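Side-chain contact in FTT_1639c (Francisella tularensis subsp. tularensis, PDB 7KZW), which is of unknown function but is probably anchored in the membrane by a transmembrane helix, with this beta-rich part forming a folded domain outside it: residues A[6-11]-A[90-95]. The protein carries 3 engineered substitutions. Residues are numbered along the deposited sequence; the frame is centred on the assembly and turned at random.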
loop_
_atom_site.group_PDB
_atom_site.type_symbol
_atom_site.label_atom_id
_atom_site.label_comp_id
_atom_site.label_asym_id
_atom_site.label_seq_id
_atom_site.Cartn_x
_atom_site.Cartn_y
_atom_site.Cartn_z
ATOM N N ARG A 6 1.493 10.614 -10.802
ATOM C CA ARG A 6 0.666 9.502 -11.249
ATOM C C ARG A 6 -0.062 8.910 -10.060
ATOM O O ARG A 6 0.371 9.058 -8.913
ATOM C CB ARG A 6 1.580 8.409 -11.799
ATOM C CG ARG A 6 2.705 8.910 -12.701
ATOM C CD ARG A 6 3.206 7.684 -13.475
ATOM N NE ARG A 6 4.347 7.919 -14.349
ATOM C CZ ARG A 6 4.803 6.996 -15.195
ATOM N NH1 ARG A 6 4.203 5.810 -15.257
ATOM N NH2 ARG A 6 5.841 7.258 -15.989
ATOM N N GLU A 7 -1.154 8.178 -10.302
ATOM C CA GLU A 7 -1.820 7.473 -9.211
ATOM C C GLU A 7 -1.124 6.143 -8.925
ATOM O O GLU A 7 -0.767 5.413 -9.858
ATOM C CB GLU A 7 -3.290 7.182 -9.557
ATOM C CG GLU A 7 -4.028 6.531 -8.379
ATOM C CD GLU A 7 -5.541 6.416 -8.519
ATOM O OE1 GLU A 7 -6.007 6.014 -9.609
ATOM O OE2 GLU A 7 -6.245 6.711 -7.520
ATOM N N LEU A 8 -0.873 5.858 -7.643
ATOM C CA LEU A 8 -0.383 4.561 -7.245
ATOM C C LEU A 8 -1.480 3.534 -7.491
ATOM O O LEU A 8 -2.588 3.678 -6.942
ATOM C CB LEU A 8 -0.009 4.646 -5.756
ATOM C CG LEU A 8 0.540 3.371 -5.132
ATOM C CD1 LEU A 8 1.854 2.998 -5.766
ATOM C CD2 LEU A 8 0.698 3.539 -3.603
ATOM N N PRO A 9 -1.263 2.531 -8.354
ATOM C CA PRO A 9 -2.388 1.666 -8.756
ATOM C C PRO A 9 -2.848 0.698 -7.665
ATOM O O PRO A 9 -2.071 0.272 -6.815
ATOM C CB PRO A 9 -1.829 0.899 -9.965
ATOM C CG PRO A 9 -0.646 1.743 -10.430
ATOM C CD PRO A 9 -0.069 2.339 -9.220
ATOM N N LEU A 10 -4.147 0.380 -7.696
ATOM C CA LEU A 10 -4.749 -0.649 -6.871
ATOM C C LEU A 10 -4.631 -1.968 -7.639
ATOM O O LEU A 10 -5.177 -2.092 -8.756
ATOM C CB LEU A 10 -6.213 -0.272 -6.591
ATOM C CG LEU A 10 -6.949 -1.318 -5.784
ATOM C CD1 LEU A 10 -6.464 -1.431 -4.379
ATOM C CD2 LEU A 10 -8.430 -0.937 -5.747
ATOM N N LEU A 11 -3.898 -2.924 -7.101
ATOM C CA LEU A 11 -3.713 -4.217 -7.771
ATOM C C LEU A 11 -4.812 -5.204 -7.473
ATOM O O LEU A 11 -5.233 -5.954 -8.379
ATOM C CB LEU A 11 -2.439 -4.891 -7.299
ATOM C CG LEU A 11 -1.146 -4.387 -7.864
ATOM C CD1 LEU A 11 0.064 -4.993 -7.142
ATOM C CD2 LEU A 11 -1.152 -4.817 -9.334
ATOM N N GLU A 90 4.266 -5.620 -5.632
ATOM C CA GLU A 90 3.412 -4.996 -4.617
ATOM C C GLU A 90 4.224 -4.008 -3.780
ATOM O O GLU A 90 5.390 -4.293 -3.400
ATOM C CB GLU A 90 2.861 -6.065 -3.706
ATOM C CG GLU A 90 2.043 -7.144 -4.461
ATOM C CD GLU A 90 1.751 -8.353 -3.615
ATOM O OE1 GLU A 90 2.573 -8.672 -2.731
ATOM O OE2 GLU A 90 0.691 -8.975 -3.835
ATOM N N LEU A 91 3.644 -2.823 -3.524
ATOM C CA LEU A 91 4.301 -1.823 -2.687
ATOM C C LEU A 91 3.705 -1.790 -1.277
ATOM O O LEU A 91 4.438 -1.688 -0.291
ATOM C CB LEU A 91 4.245 -0.425 -3.331
ATOM C CG LEU A 91 5.136 0.567 -2.574
ATOM C CD1 LEU A 91 6.668 0.302 -2.788
ATOM C CD2 LEU A 91 4.794 1.972 -3.079
ATOM N N LEU A 92 2.361 -1.735 -1.173
ATOM C CA LEU A 92 1.721 -1.523 0.121
ATOM C C LEU A 92 0.513 -2.414 0.207
ATOM O O LEU A 92 -0.318 -2.411 -0.704
ATOM C CB LEU A 92 1.212 -0.087 0.245
ATOM C CG LEU A 92 2.233 1.023 0.223
ATOM C CD1 LEU A 92 1.478 2.419 0.194
ATOM C CD2 LEU A 92 3.162 0.998 1.457
ATOM N N LYS A 93 0.355 -3.084 1.352
ATOM C CA LYS A 93 -0.915 -3.748 1.674
ATOM C C LYS A 93 -1.596 -2.973 2.786
ATOM O O LYS A 93 -1.068 -2.865 3.898
ATOM C CB LYS A 93 -0.691 -5.162 2.159
ATOM C CG LYS A 93 -2.029 -5.891 2.278
ATOM C CD LYS A 93 -1.748 -7.313 2.786
ATOM C CE LYS A 93 -3.072 -8.101 2.895
ATOM N NZ LYS A 93 -2.858 -9.506 3.412
ATOM N N LEU A 94 -2.755 -2.392 2.519
ATOM C CA LEU A 94 -3.537 -1.684 3.553
ATOM C C LEU A 94 -4.591 -2.659 4.048
ATOM O O LEU A 94 -5.376 -3.179 3.249
ATOM C CB LEU A 94 -4.215 -0.470 2.940
ATOM C CG LEU A 94 -5.120 0.309 3.906
ATOM C CD1 LEU A 94 -4.403 0.777 5.149
ATOM C CD2 LEU A 94 -5.747 1.471 3.135
ATOM N N GLU A 95 -4.550 -2.971 5.347
ATOM C CA GLU A 95 -5.422 -3.995 5.940
ATOM C C GLU A 95 -6.314 -3.357 6.987
ATOM O O GLU A 95 -5.892 -2.423 7.690
ATOM C CB GLU A 95 -4.581 -5.036 6.727
ATOM C CG GLU A 95 -3.675 -5.857 5.868
ATOM C CD GLU A 95 -2.989 -6.959 6.666
ATOM O OE1 GLU A 95 -2.880 -6.844 7.912
ATOM O OE2 GLU A 95 -2.559 -7.927 6.046
#
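Leu-8 reaches Leu-91 and Leu-92 over strand 21-27, which lies between 6-16 and 90-97 in the mixed sheet of a beta-rich domain. At a classic beta bulge Leu-91 and Leu-92 both sit opposite Phe-26 of that middle strand, consistent with their side chains turning to the same face, where both can meet Leu-8. The contact is therefore made across an intervening strand, largely by side chains.

The apolar part is a fork meeting two branches. In Leu-8, chi1 of -180° sets CG beside the carbonyl carbon, and chi2 near 65° then splits the methyls between the two partners. CD1 of Leu-8 stops 4.1 Å from CD2 of Leu-91. CD2 of Leu-8 lies 4.0 Å from CD1 of Leu-92; in both pairs the side chains cross at about a right angle. All three leucines are buried. Val-107 on strand 102-111 touches both Leu-8 and Leu-92, adding a further strand to this core, and Leu-91 also touches Leu-85.

The second patch is mixed and lies nearer the surface. Glu-90 offers only the aliphatic base of its chain to Leu-11; the chain runs on extended from CG, and OE2 of Glu-90 pairs with NH2 of Arg-88 in a salt bridge. Leu-11 has its CG anti to the carbonyl carbon (chi1 -78°), and its CD1 ends 4.0 Å from CG of Glu-90 and 4.2 Å from CA of Glu-90.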